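Local coordinates for acyl-coa oxidase (Arabidopsis thaliana, PDB 1W07), which catalyses the FAD-dependent oxidation of long- and medium-chain acyl-CoAs to 2-trans-enoyl-CoAs in peroxisomal beta-oxidation, passing the electrons to oxygen to give hydrogen peroxide, at residues Gln331-Pro336 with Tyr593-Arg597; Leu338-Phe344 with Leu555-Tyr559; Val300-Arg305 with Ala600-Asp605; Ser307-Phe313 with Thr322-Tyr327. The protein carries 1 engineered substitution. All coordinates share one frame; numbering follows the deposited sequence.

Contact 1 of 4, residues Gln331-Pro336 with Tyr593-Arg597; sequences QNRLFP and YTQVR. With FAD (flavin-adenine dinucleotide), chain C.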
# COMPACT_ATOMS: atom_id res chain seq x y z
N GLN B 331 4.66 -6.71 17.36
CA GLN B 331 3.73 -7.83 17.55
C GLN B 331 2.28 -7.46 17.21
O GLN B 331 1.53 -8.25 16.60
CB GLN B 331 3.82 -8.34 19.00
CG GLN B 331 5.26 -8.68 19.42
CD GLN B 331 5.36 -9.27 20.81
OE1 GLN B 331 4.43 -9.16 21.62
NE2 GLN B 331 6.50 -9.88 21.11
N ASN B 332 1.89 -6.25 17.61
CA ASN B 332 0.54 -5.73 17.37
C ASN B 332 0.30 -5.48 15.89
O ASN B 332 -0.85 -5.44 15.44
CB ASN B 332 0.34 -4.44 18.16
CG ASN B 332 -1.09 -3.93 18.10
OD1 ASN B 332 -2.03 -4.65 18.41
ND2 ASN B 332 -1.26 -2.68 17.67
N ARG B 333 1.37 -5.31 15.13
CA ARG B 333 1.23 -5.07 13.69
C ARG B 333 1.34 -6.37 12.89
O ARG B 333 0.64 -6.56 11.88
CB ARG B 333 2.31 -4.08 13.22
CG ARG B 333 2.15 -2.66 13.79
CD ARG B 333 3.48 -1.90 13.79
NE ARG B 333 3.95 -1.61 12.45
CZ ARG B 333 5.18 -1.19 12.16
NH1 ARG B 333 6.07 -1.01 13.13
NH2 ARG B 333 5.53 -0.94 10.90
N LEU B 334 2.19 -7.28 13.36
CA LEU B 334 2.44 -8.54 12.68
C LEU B 334 1.57 -9.72 13.08
O LEU B 334 1.04 -10.42 12.22
CB LEU B 334 3.91 -8.92 12.88
CG LEU B 334 4.38 -10.31 12.41
CD1 LEU B 334 4.33 -10.40 10.89
CD2 LEU B 334 5.80 -10.54 12.91
N PHE B 335 1.42 -9.95 14.39
CA PHE B 335 0.64 -11.08 14.87
C PHE B 335 -0.82 -11.09 14.41
O PHE B 335 -1.38 -12.16 14.17
CB PHE B 335 0.74 -11.17 16.39
CG PHE B 335 2.12 -11.58 16.88
CD1 PHE B 335 2.38 -11.66 18.25
CD2 PHE B 335 3.16 -11.88 15.99
CE1 PHE B 335 3.64 -12.03 18.72
CE2 PHE B 335 4.43 -12.25 16.45
CZ PHE B 335 4.66 -12.33 17.82
N PRO B 336 -1.46 -9.92 14.29
CA PRO B 336 -2.85 -9.93 13.82
C PRO B 336 -2.87 -10.44 12.37
O PRO B 336 -3.81 -11.11 11.94
CB PRO B 336 -3.27 -8.47 13.96
CG PRO B 336 -2.48 -8.01 15.18
CD PRO B 336 -1.12 -8.61 14.88
N TYR B 593 -0.24 -12.02 22.63
CA TYR B 593 0.93 -11.71 21.82
C TYR B 593 2.15 -12.36 22.48
O TYR B 593 2.94 -13.06 21.82
CB TYR B 593 1.13 -10.20 21.73
CG TYR B 593 0.11 -9.46 20.87
CD1 TYR B 593 -0.60 -10.11 19.86
CD2 TYR B 593 -0.10 -8.09 21.03
CE1 TYR B 593 -1.50 -9.40 19.01
CE2 TYR B 593 -0.97 -7.37 20.20
CZ TYR B 593 -1.67 -8.03 19.19
OH TYR B 593 -2.51 -7.30 18.37
N THR B 594 2.31 -12.13 23.78
CA THR B 594 3.42 -12.70 24.54
C THR B 594 3.45 -14.21 24.44
O THR B 594 4.52 -14.81 24.43
CB THR B 594 3.32 -12.28 26.01
OG1 THR B 594 3.42 -10.86 26.09
CG2 THR B 594 4.44 -12.94 26.86
N GLN B 595 2.28 -14.83 24.37
CA GLN B 595 2.21 -16.28 24.26
C GLN B 595 2.60 -16.76 22.86
O GLN B 595 3.22 -17.81 22.69
CB GLN B 595 0.81 -16.78 24.60
CG GLN B 595 0.49 -16.67 26.08
CD GLN B 595 -0.96 -16.94 26.39
OE1 GLN B 595 -1.49 -18.01 26.09
NE2 GLN B 595 -1.62 -15.96 27.00
N VAL B 596 2.23 -15.99 21.84
CA VAL B 596 2.54 -16.37 20.47
C VAL B 596 3.98 -16.08 20.08
O VAL B 596 4.54 -16.77 19.23
CB VAL B 596 1.57 -15.66 19.49
CG1 VAL B 596 2.06 -15.78 18.04
CG2 VAL B 596 0.20 -16.28 19.63
N ARG B 597 4.57 -15.07 20.71
CA ARG B 597 5.95 -14.67 20.43
C ARG B 597 6.96 -15.80 20.22
O ARG B 597 7.67 -15.82 19.21
CB ARG B 597 6.46 -13.74 21.54
CG ARG B 597 7.99 -13.55 21.58
CD ARG B 597 8.55 -12.94 20.31
NE ARG B 597 10.01 -12.85 20.37
CZ ARG B 597 10.84 -13.78 19.88
NH1 ARG B 597 10.35 -14.86 19.29
NH2 ARG B 597 12.14 -13.60 19.98
PA FAD C . 14.55 -0.48 11.95
O1A FAD C . 14.79 0.65 12.87
O2A FAD C . 15.50 -1.62 11.95
O5B FAD C . 13.05 -1.02 12.20
C5B FAD C . 12.59 -2.24 11.61
C4B FAD C . 11.28 -2.68 12.29
O4B FAD C . 11.54 -2.71 13.70
C3B FAD C . 10.19 -1.63 12.08
O3B FAD C . 8.90 -2.25 12.19
C2B FAD C . 10.44 -0.68 13.24
O2B FAD C . 9.22 -0.01 13.59
C1B FAD C . 10.74 -1.70 14.34
N9A FAD C . 11.49 -1.08 15.45
C8A FAD C . 12.79 -0.75 15.43
N7A FAD C . 13.14 -0.24 16.61
C5A FAD C . 12.06 -0.26 17.40
C6A FAD C . 11.83 0.13 18.71
N6A FAD C . 12.82 0.61 19.45
N1A FAD C . 10.55 -0.04 19.24
C2A FAD C . 9.54 -0.60 18.45
N3A FAD C . 9.79 -0.95 17.20
C4A FAD C . 11.01 -0.80 16.66
N1 FAD C . 20.55 6.62 5.22
C2 FAD C . 21.66 7.47 5.10
O2 FAD C . 22.55 7.44 5.95
N3 FAD C . 21.76 8.30 3.98
C4 FAD C . 20.78 8.27 2.99
O4 FAD C . 20.88 9.00 2.00
C4X FAD C . 19.68 7.43 3.11
N5 FAD C . 18.72 7.35 2.09
C5X FAD C . 17.63 6.48 2.20
C6 FAD C . 16.76 6.31 1.12
C7 FAD C . 15.77 5.33 1.17
C7M FAD C . 14.86 5.13 -0.04
C8 FAD C . 15.64 4.52 2.30
C8M FAD C . 14.60 3.40 2.37
C9 FAD C . 16.50 4.71 3.38
C9A FAD C . 17.50 5.68 3.34
N10 FAD C . 18.43 5.80 4.38
C10 FAD C . 19.56 6.61 4.23
C1' FAD C . 18.27 5.01 5.62
C2' FAD C . 17.16 5.63 6.47
O2' FAD C . 17.43 7.03 6.65
C3' FAD C . 16.95 4.98 7.84
O3' FAD C . 18.18 5.01 8.58
C4' FAD C . 16.46 3.54 7.74
O4' FAD C . 15.47 3.40 6.71
C5' FAD C . 15.86 3.10 9.08
O5' FAD C . 15.19 1.86 8.91
P FAD C . 15.73 0.51 9.61
O1P FAD C . 15.99 -0.47 8.53
O2P FAD C . 16.84 0.86 10.53
O3P FAD C . 14.44 0.06 10.44
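With CG anti to the carbonyl carbon (chi1 -71°), Tyr593 sends its ring into a hole formed by Gln331, Asn332, Phe335 and Pro336, while Asn332, whose CG is instead anti to the backbone N (chi1 -173°), brings OD1 to the end of that ring. Tyr593 OH donates a hydrogen bond to Asn332 OD1 at 2.7 Å, and Pro336 CG touches the same hydroxyl oxygen at 3.3 Å. Gln331 O and Asn332 N lie over one face of the tyrosine ring. The Phe335 ring is held from both faces: Gln331 CB lies over one, offset toward the rim, and Val596 CG1 makes a CH-pi contact over the other, 4.1 Å from the ring centroid. At the phenylalanine edge, CE1 meets Tyr593 O at 3.3 Å. The two aromatic rings meet obliquely, planes 68° apart. The Gln331 amide passes the tyrosine, OE1 bonded to Lys328 and NE2 to Ile325 O. Arg333 takes no part across the segments; its NH1 makes weak hydrogen bonds to FAD O2B and O3B, its NE a salt bridge to Glu394. The contact ties the start of helix 328-363 to the end of helix 579-596; helix 278-309 packs on Leu334, and helix 548-566 on Pro336 and Val596.

Contact 2 of 4, residues Leu338-Phe344 with Leu555-Tyr559; sequences LASAYAF and LCYIY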
# COMPACT_ATOMS: atom_id res chain seq x y z
N LEU B 338 -0.67 -12.60 11.07
CA LEU B 338 -0.38 -14.03 11.14
C LEU B 338 -1.70 -14.70 11.51
O LEU B 338 -2.08 -15.70 10.91
CB LEU B 338 0.67 -14.29 12.22
CG LEU B 338 0.87 -15.75 12.64
CD1 LEU B 338 1.29 -16.61 11.45
CD2 LEU B 338 1.92 -15.78 13.74
N ALA B 339 -2.41 -14.16 12.48
CA ALA B 339 -3.70 -14.74 12.87
C ALA B 339 -4.70 -14.72 11.70
O ALA B 339 -5.46 -15.68 11.51
CB ALA B 339 -4.29 -13.98 14.07
N SER B 340 -4.70 -13.63 10.93
CA SER B 340 -5.59 -13.46 9.77
C SER B 340 -5.28 -14.45 8.67
O SER B 340 -6.17 -14.90 7.95
CB SER B 340 -5.50 -12.04 9.20
OG SER B 340 -5.97 -11.04 10.10
N ALA B 341 -4.00 -14.79 8.51
CA ALA B 341 -3.62 -15.76 7.49
C ALA B 341 -4.33 -17.08 7.80
O ALA B 341 -4.96 -17.66 6.92
CB ALA B 341 -2.10 -15.95 7.46
N TYR B 342 -4.23 -17.56 9.03
CA TYR B 342 -4.91 -18.81 9.38
C TYR B 342 -6.43 -18.63 9.33
O TYR B 342 -7.16 -19.51 8.87
CB TYR B 342 -4.48 -19.27 10.77
CG TYR B 342 -3.12 -19.95 10.81
CD1 TYR B 342 -1.94 -19.22 10.68
CD2 TYR B 342 -3.01 -21.33 10.96
CE1 TYR B 342 -0.68 -19.84 10.72
CE2 TYR B 342 -1.77 -21.97 10.99
CZ TYR B 342 -0.61 -21.22 10.87
OH TYR B 342 0.62 -21.84 10.92
N ALA B 343 -6.91 -17.49 9.81
CA ALA B 343 -8.33 -17.23 9.79
C ALA B 343 -8.88 -17.31 8.35
O ALA B 343 -9.94 -17.92 8.12
CB ALA B 343 -8.62 -15.87 10.39
N PHE B 344 -8.18 -16.71 7.39
CA PHE B 344 -8.61 -16.72 5.99
C PHE B 344 -8.46 -18.10 5.37
O PHE B 344 -9.21 -18.48 4.48
CB PHE B 344 -7.84 -15.69 5.17
CG PHE B 344 -8.06 -14.26 5.61
CD1 PHE B 344 -9.08 -13.92 6.50
CD2 PHE B 344 -7.24 -13.25 5.12
CE1 PHE B 344 -9.29 -12.60 6.88
CE2 PHE B 344 -7.43 -11.93 5.48
CZ PHE B 344 -8.46 -11.60 6.37
N LEU B 555 -4.24 -17.79 18.08
CA LEU B 555 -4.45 -16.99 16.88
C LEU B 555 -5.93 -16.65 16.70
O LEU B 555 -6.28 -15.52 16.34
CB LEU B 555 -3.92 -17.73 15.65
CG LEU B 555 -2.41 -18.02 15.61
CD1 LEU B 555 -2.05 -18.84 14.35
CD2 LEU B 555 -1.65 -16.69 15.67
N CYS B 556 -6.80 -17.62 16.96
CA CYS B 556 -8.23 -17.40 16.82
C CYS B 556 -8.68 -16.20 17.62
O CYS B 556 -9.39 -15.33 17.09
CB CYS B 556 -9.03 -18.63 17.28
SG CYS B 556 -10.84 -18.41 17.29
N TYR B 557 -8.30 -16.13 18.89
CA TYR B 557 -8.73 -15.01 19.71
C TYR B 557 -7.95 -13.72 19.49
O TYR B 557 -8.44 -12.64 19.82
CB TYR B 557 -8.78 -15.41 21.19
CG TYR B 557 -9.88 -16.41 21.44
CD1 TYR B 557 -9.64 -17.78 21.34
CD2 TYR B 557 -11.20 -15.98 21.64
CE1 TYR B 557 -10.68 -18.70 21.42
CE2 TYR B 557 -12.24 -16.90 21.72
CZ TYR B 557 -11.98 -18.25 21.61
OH TYR B 557 -13.04 -19.13 21.62
N ILE B 558 -6.75 -13.83 18.92
CA ILE B 558 -5.96 -12.65 18.58
C ILE B 558 -6.72 -11.97 17.43
O ILE B 558 -6.89 -10.76 17.42
CB ILE B 558 -4.54 -13.02 18.06
CG1 ILE B 558 -3.60 -13.29 19.23
CG2 ILE B 558 -4.00 -11.88 17.15
CD1 ILE B 558 -2.19 -13.72 18.81
N TYR B 559 -7.16 -12.76 16.45
CA TYR B 559 -7.89 -12.21 15.30
C TYR B 559 -9.15 -11.46 15.79
O TYR B 559 -9.37 -10.29 15.48
CB TYR B 559 -8.28 -13.35 14.34
CG TYR B 559 -9.04 -12.91 13.09
CD1 TYR B 559 -8.44 -12.14 12.09
CD2 TYR B 559 -10.40 -13.19 12.96
CE1 TYR B 559 -9.18 -11.66 10.98
CE2 TYR B 559 -11.14 -12.71 11.88
CZ TYR B 559 -10.55 -11.96 10.90
OH TYR B 559 -11.32 -11.51 9.85
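Two helices of the oxidase's helical C-terminal half, 328-363 and 548-566, cross here with short-segment axes 8.4 Å apart and N-to-C directions at 106°. The close approach rests on Ala339, whose CB touches Leu555 O at 3.4 Å and Ile558 CG2 at 3.7 Å. Tyr559 is the knob, set among Ala339, Ser340, Ala343 and Phe344. Its CG is anti to the backbone N (chi1 -180°), which carries the ring along helix 328-363, where Ala343 CB makes a CH-pi contact over the centre of one face, 4.0 Å from the centroid. Ser340 OG lies in the ring plane at the edge, 3.4 Å from Tyr559 CD1, and is itself hydrogen-bonded to Pro336 O. Beyond it, Phe344 CE1 approaches Tyr559 OH at 3.8 Å. Replacing Tyr559 by an alanine would probably open a gap between the helices, with Ala343 CB and Ser340 OG left without the ring they pack against. On the other flank Leu555 CD1 makes a second CH-pi contact, over a face of Tyr342, 3.9 Å from its centroid. No hydrogen bond spans the segments; small Ala339 and Ala343 let the helices approach, a knobs-into-holes crossing that packs the C-alpha1 region against the C-terminal helical region of acyl-CoA oxidases.

Contact 3 of 4, residues Val300-Arg305 with Ala600-Asp605; sequences VCIATR and AVALVD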
# COMPACT_ATOMS: atom_id res chain seq x y z
N VAL B 300 3.65 -12.52 5.69
CA VAL B 300 3.83 -12.71 7.14
C VAL B 300 5.07 -13.59 7.44
O VAL B 300 5.79 -13.34 8.41
CB VAL B 300 2.57 -13.36 7.77
CG1 VAL B 300 2.86 -13.84 9.21
CG2 VAL B 300 1.41 -12.34 7.75
N CYS B 301 5.31 -14.60 6.61
CA CYS B 301 6.46 -15.48 6.81
C CYS B 301 7.73 -14.63 6.69
O CYS B 301 8.64 -14.74 7.50
CB CYS B 301 6.45 -16.57 5.74
SG CYS B 301 7.85 -17.74 5.77
N ILE B 302 7.77 -13.76 5.68
CA ILE B 302 8.94 -12.91 5.46
C ILE B 302 9.15 -11.94 6.60
O ILE B 302 10.25 -11.84 7.16
CB ILE B 302 8.81 -12.14 4.11
CG1 ILE B 302 8.76 -13.15 2.95
CG2 ILE B 302 9.98 -11.19 3.94
CD1 ILE B 302 8.39 -12.55 1.57
N ALA B 303 8.11 -11.21 6.97
CA ALA B 303 8.22 -10.23 8.03
C ALA B 303 8.51 -10.89 9.37
O ALA B 303 9.29 -10.35 10.17
CB ALA B 303 6.95 -9.36 8.11
N THR B 304 7.92 -12.06 9.63
CA THR B 304 8.16 -12.76 10.90
C THR B 304 9.62 -13.20 11.02
O THR B 304 10.27 -12.95 12.04
CB THR B 304 7.20 -13.99 11.09
OG1 THR B 304 5.84 -13.55 11.11
CG2 THR B 304 7.48 -14.70 12.41
N ARG B 305 10.16 -13.84 9.99
CA ARG B 305 11.55 -14.27 10.06
C ARG B 305 12.49 -13.08 10.15
O ARG B 305 13.38 -13.04 11.00
CB ARG B 305 11.90 -15.14 8.84
CG ARG B 305 11.18 -16.49 8.82
CD ARG B 305 11.52 -17.28 7.57
NE ARG B 305 10.98 -18.64 7.62
CZ ARG B 305 10.87 -19.44 6.57
NH1 ARG B 305 10.36 -20.65 6.72
NH2 ARG B 305 11.25 -19.02 5.38
N ALA B 600 6.11 -17.77 17.03
CA ALA B 600 6.04 -17.03 15.76
C ALA B 600 6.75 -17.66 14.57
O ALA B 600 6.11 -17.99 13.57
CB ALA B 600 6.52 -15.57 15.93
N VAL B 601 8.07 -17.81 14.67
CA VAL B 601 8.81 -18.37 13.56
C VAL B 601 8.29 -19.74 13.14
O VAL B 601 8.14 -19.99 11.95
CB VAL B 601 10.30 -18.46 13.90
CG1 VAL B 601 11.05 -19.23 12.78
CG2 VAL B 601 10.86 -17.04 14.08
N ALA B 602 8.02 -20.62 14.10
CA ALA B 602 7.50 -21.95 13.78
C ALA B 602 6.13 -21.84 13.12
O ALA B 602 5.79 -22.62 12.23
CB ALA B 602 7.42 -22.81 15.05
N LEU B 603 5.32 -20.87 13.55
CA LEU B 603 3.99 -20.71 12.95
C LEU B 603 4.06 -20.35 11.46
O LEU B 603 3.14 -20.67 10.70
CB LEU B 603 3.19 -19.65 13.71
CG LEU B 603 2.70 -20.09 15.10
CD1 LEU B 603 2.09 -18.92 15.85
CD2 LEU B 603 1.68 -21.21 14.92
N VAL B 604 5.14 -19.69 11.02
CA VAL B 604 5.24 -19.37 9.60
C VAL B 604 5.97 -20.48 8.85
O VAL B 604 5.83 -20.62 7.64
CB VAL B 604 5.94 -17.99 9.34
CG1 VAL B 604 5.16 -16.89 10.05
CG2 VAL B 604 7.44 -18.02 9.76
N ASP B 605 6.74 -21.30 9.59
CA ASP B 605 7.45 -22.41 8.95
C ASP B 605 6.39 -23.43 8.56
O ASP B 605 6.57 -24.22 7.63
CB ASP B 605 8.45 -23.08 9.91
CG ASP B 605 9.65 -22.21 10.23
OD1 ASP B 605 10.05 -21.36 9.41
OD2 ASP B 605 10.22 -22.40 11.34
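Val604 enters helix 278-309 as a knob among Val300, Cys301, Thr304 and Arg305. Its CB rests on Cys301 CA at 3.6 Å. From there CG1 reaches Thr304 OG1, also at 3.6 Å, and Val300 CG1, while CG2 turns toward Cys301 SG and lies 4.1 Å from Arg305 CG. Putting CG2 between the backbone N and carbonyl carbon (CG1 chi1 -58°) turns CG1 to Thr304 and Val300 and CG2 to Cys301 and Arg305. Thr304 contributes its methyl group to the packing, CG2 lying 3.8 Å from Ala600 CB. Its hydroxyl donates to Val300 O at 2.7 Å, from the face of that carbonyl opposite the one used by Thr304 N. The segments run nearly antiparallel, at 153°. Arg305, extended from CG to NE, reaches back along the pair to form a salt bridge with Asp605, NH1 donating to OD1 at 2.8 Å on its anti side, near the guanidinium plane. NE adds a weak bond to the same oxygen, and Cys301 SG sits over the guanidinium face. Asp605 OD2 pairs with Arg11 and Arg305 NH2 with Gly619 O. The contact therefore buries a charged pair beside an apolar seam, and the carboxylate shared between two arginines is likely to stay ionised.

Contact 4 of 4, residues Ser307-Phe313 with Thr322-Tyr327; sequences SAVRRQF and TQVIDY. With FAD (flavin-adenine dinucleotide), chain C.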
# COMPACT_ATOMS: atom_id res chain seq x y z
N SER B 307 11.87 -10.22 11.35
CA SER B 307 11.67 -9.57 12.65
C SER B 307 12.45 -10.29 13.75
O SER B 307 12.82 -9.69 14.75
CB SER B 307 10.19 -9.55 13.02
OG SER B 307 9.44 -8.70 12.16
N ALA B 308 12.68 -11.58 13.55
CA ALA B 308 13.42 -12.39 14.51
C ALA B 308 14.93 -12.22 14.29
O ALA B 308 15.72 -12.43 15.21
CB ALA B 308 13.03 -13.85 14.38
N VAL B 309 15.31 -11.86 13.07
CA VAL B 309 16.73 -11.67 12.75
C VAL B 309 17.16 -10.24 13.06
O VAL B 309 18.22 -10.02 13.66
CB VAL B 309 17.02 -11.94 11.25
CG1 VAL B 309 18.42 -11.46 10.90
CG2 VAL B 309 16.89 -13.43 10.95
N ARG B 310 16.34 -9.28 12.66
CA ARG B 310 16.66 -7.87 12.88
C ARG B 310 16.65 -7.45 14.35
O ARG B 310 15.68 -7.68 15.07
CB ARG B 310 15.69 -7.01 12.08
CG ARG B 310 15.92 -5.51 12.22
CD ARG B 310 17.23 -5.06 11.56
NE ARG B 310 17.34 -3.61 11.57
CZ ARG B 310 18.26 -2.92 10.89
NH1 ARG B 310 19.17 -3.54 10.14
NH2 ARG B 310 18.29 -1.59 10.97
N ARG B 311 17.75 -6.84 14.79
CA ARG B 311 17.86 -6.35 16.16
C ARG B 311 18.11 -4.85 16.07
O ARG B 311 18.88 -4.38 15.22
CB ARG B 311 19.03 -7.03 16.89
CG ARG B 311 18.81 -8.52 17.19
CD ARG B 311 20.11 -9.21 17.62
NE ARG B 311 19.95 -10.64 17.87
CZ ARG B 311 19.41 -11.16 18.98
NH1 ARG B 311 18.98 -10.37 19.96
NH2 ARG B 311 19.31 -12.48 19.10
N GLN B 312 17.44 -4.09 16.93
CA GLN B 312 17.62 -2.64 16.90
C GLN B 312 17.17 -2.05 18.24
O GLN B 312 16.04 -2.27 18.67
CB GLN B 312 16.80 -2.04 15.75
CG GLN B 312 17.26 -0.65 15.26
CD GLN B 312 18.52 -0.67 14.39
OE1 GLN B 312 18.95 0.37 13.88
NE2 GLN B 312 19.11 -1.85 14.23
N PHE B 313 18.06 -1.30 18.87
CA PHE B 313 17.77 -0.69 20.17
C PHE B 313 17.67 -1.78 21.23
O PHE B 313 17.85 -2.97 20.93
CB PHE B 313 16.46 0.10 20.14
CG PHE B 313 16.48 1.30 19.22
CD1 PHE B 313 15.82 1.27 17.99
CD2 PHE B 313 17.12 2.47 19.61
CE1 PHE B 313 15.78 2.40 17.17
CE2 PHE B 313 17.09 3.61 18.79
CZ PHE B 313 16.42 3.58 17.57
N THR B 322 18.02 -5.91 21.01
CA THR B 322 16.81 -6.74 21.05
C THR B 322 16.20 -7.02 19.67
O THR B 322 16.13 -6.14 18.82
CB THR B 322 15.71 -6.05 21.91
OG1 THR B 322 16.26 -5.67 23.17
CG2 THR B 322 14.51 -6.96 22.12
N GLN B 323 15.72 -8.25 19.46
CA GLN B 323 15.07 -8.61 18.21
C GLN B 323 13.81 -7.74 18.11
O GLN B 323 13.04 -7.63 19.08
CB GLN B 323 14.69 -10.09 18.24
CG GLN B 323 15.89 -11.02 18.25
CD GLN B 323 15.52 -12.40 18.72
OE1 GLN B 323 15.40 -12.64 19.92
NE2 GLN B 323 15.31 -13.32 17.78
N VAL B 324 13.57 -7.12 16.95
CA VAL B 324 12.41 -6.26 16.83
C VAL B 324 11.11 -6.99 17.08
O VAL B 324 10.14 -6.39 17.54
CB VAL B 324 12.35 -5.51 15.46
CG1 VAL B 324 13.56 -4.60 15.34
CG2 VAL B 324 12.26 -6.50 14.30
N ILE B 325 11.11 -8.30 16.83
CA ILE B 325 9.90 -9.09 17.04
C ILE B 325 9.50 -9.15 18.53
O ILE B 325 8.40 -9.59 18.85
CB ILE B 325 10.06 -10.51 16.49
CG1 ILE B 325 8.68 -11.18 16.39
CG2 ILE B 325 10.99 -11.33 17.38
CD1 ILE B 325 8.70 -12.51 15.62
N ASP B 326 10.40 -8.71 19.41
CA ASP B 326 10.16 -8.68 20.86
C ASP B 326 9.34 -7.43 21.26
O ASP B 326 8.80 -7.37 22.36
CB ASP B 326 11.48 -8.63 21.64
CG ASP B 326 12.17 -9.98 21.79
OD1 ASP B 326 11.76 -10.96 21.13
OD2 ASP B 326 13.15 -10.03 22.56
N TYR B 327 9.28 -6.43 20.39
CA TYR B 327 8.56 -5.19 20.69
C TYR B 327 7.06 -5.34 20.48
O TYR B 327 6.62 -5.83 19.44
CB TYR B 327 9.10 -4.05 19.82
CG TYR B 327 10.54 -3.67 20.11
CD1 TYR B 327 11.44 -3.43 19.07
CD2 TYR B 327 11.01 -3.55 21.42
CE1 TYR B 327 12.77 -3.08 19.33
CE2 TYR B 327 12.33 -3.20 21.69
CZ TYR B 327 13.21 -2.97 20.64
OH TYR B 327 14.53 -2.69 20.90
PA FAD C . 14.55 -0.48 11.95
O1A FAD C . 14.79 0.65 12.87
O2A FAD C . 15.50 -1.62 11.95
O5B FAD C . 13.05 -1.02 12.20
C5B FAD C . 12.59 -2.24 11.61
C4B FAD C . 11.28 -2.68 12.29
O4B FAD C . 11.54 -2.71 13.70
C3B FAD C . 10.19 -1.63 12.08
O3B FAD C . 8.90 -2.25 12.19
C2B FAD C . 10.44 -0.68 13.24
O2B FAD C . 9.22 -0.01 13.59
C1B FAD C . 10.74 -1.70 14.34
N9A FAD C . 11.49 -1.08 15.45
C8A FAD C . 12.79 -0.75 15.43
N7A FAD C . 13.14 -0.24 16.61
C5A FAD C . 12.06 -0.26 17.40
C6A FAD C . 11.83 0.13 18.71
N6A FAD C . 12.82 0.61 19.45
N1A FAD C . 10.55 -0.04 19.24
C2A FAD C . 9.54 -0.60 18.45
N3A FAD C . 9.79 -0.95 17.20
C4A FAD C . 11.01 -0.80 16.66
N1 FAD C . 20.55 6.62 5.22
C2 FAD C . 21.66 7.47 5.10
O2 FAD C . 22.55 7.44 5.95
N3 FAD C . 21.76 8.30 3.98
C4 FAD C . 20.78 8.27 2.99
O4 FAD C . 20.88 9.00 2.00
C4X FAD C . 19.68 7.43 3.11
N5 FAD C . 18.72 7.35 2.09
C5X FAD C . 17.63 6.48 2.20
C6 FAD C . 16.76 6.31 1.12
C7 FAD C . 15.77 5.33 1.17
C7M FAD C . 14.86 5.13 -0.04
C8 FAD C . 15.64 4.52 2.30
C8M FAD C . 14.60 3.40 2.37
C9 FAD C . 16.50 4.71 3.38
C9A FAD C . 17.50 5.68 3.34
N10 FAD C . 18.43 5.80 4.38
C10 FAD C . 19.56 6.61 4.23
C1' FAD C . 18.27 5.01 5.62
C2' FAD C . 17.16 5.63 6.47
O2' FAD C . 17.43 7.03 6.65
C3' FAD C . 16.95 4.98 7.84
O3' FAD C . 18.18 5.01 8.58
C4' FAD C . 16.46 3.54 7.74
O4' FAD C . 15.47 3.40 6.71
C5' FAD C . 15.86 3.10 9.08
O5' FAD C . 15.19 1.86 8.91
P FAD C . 15.73 0.51 9.61
O1P FAD C . 15.99 -0.47 8.53
O2P FAD C . 16.84 0.86 10.53
O3P FAD C . 14.44 0.06 10.44
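Backbones of 307-313 and 322-327 are joined by a single beta bridge between Arg311 and Gln323, whose CA atoms are 4.1 Å apart. Its bonds run from Val324 N to Arg310 O and from Gln312 N to Thr322 O; two more, Thr322 N to Phe313 O and Ile325 N to Ser307 O, flank it. Gln323 NE2 adds a nearly straight bond (171°) to Ala308 O at 2.8 Å, in the carbonyl plane on a lone pair. Gln323 CG lies over the centre of the Arg311 guanidinium, whose plane stacks 26° from the glutamine amide and whose NH1 is hydrogen-bonded to Glu321 O. Tyr327 OH donates to Gln312 O at 2.7 Å, and its ring face lies against the FAD adenine, CE1 3.4 Å from FAD C6A. A leucine in place of Tyr327 would probably cost the adenine the aromatic ring lying against its face and leave Gln312 O without this donor. Arg310 has CG anti to the backbone N and bends at chi2 (68°), which brings NE to FAD O2A at 2.7 Å. Val324 CG1 touches FAD O4B at 3.2 Å, and FAD N7A lies at the edge of the Phe313 ring, near CD1. Gln312 also binds backbone atoms of Gly141, Gly143 and Asn145 of the second subunit. The pairing pins together the ends of the loop between helices 278-309 and 328-363, with Tyr327 at the latter's N-cap position and helix 600-605 packing on Ala308 and Ile325.

In the fold
Contacts 1, 3 and 4 cluster, with centres about 11 to 13 Å apart, around the start of helix 328-363; contact 2 lies further along that helix, about 11 Å from contact 1 and about 22 Å from contact 4, centre to centre. Contacts 1 and 4 are joined by the salt bridge of Arg597 NE to Asp326 OD1 at 2.7 Å, and both reach FAD. Contact 3 is a layer behind, the Thr304 side chain being about 12 Å from the cofactor. Leu338 of contact 2 packs on Val300 and Leu603 of contact 3, and Ile558 CD1 touches Val596 CG2 at 3.6 Å. FAD is also hydrogen-bonded to Ser144, Thr422 and Asp426 of the second subunit, so its site is shared across the dimer.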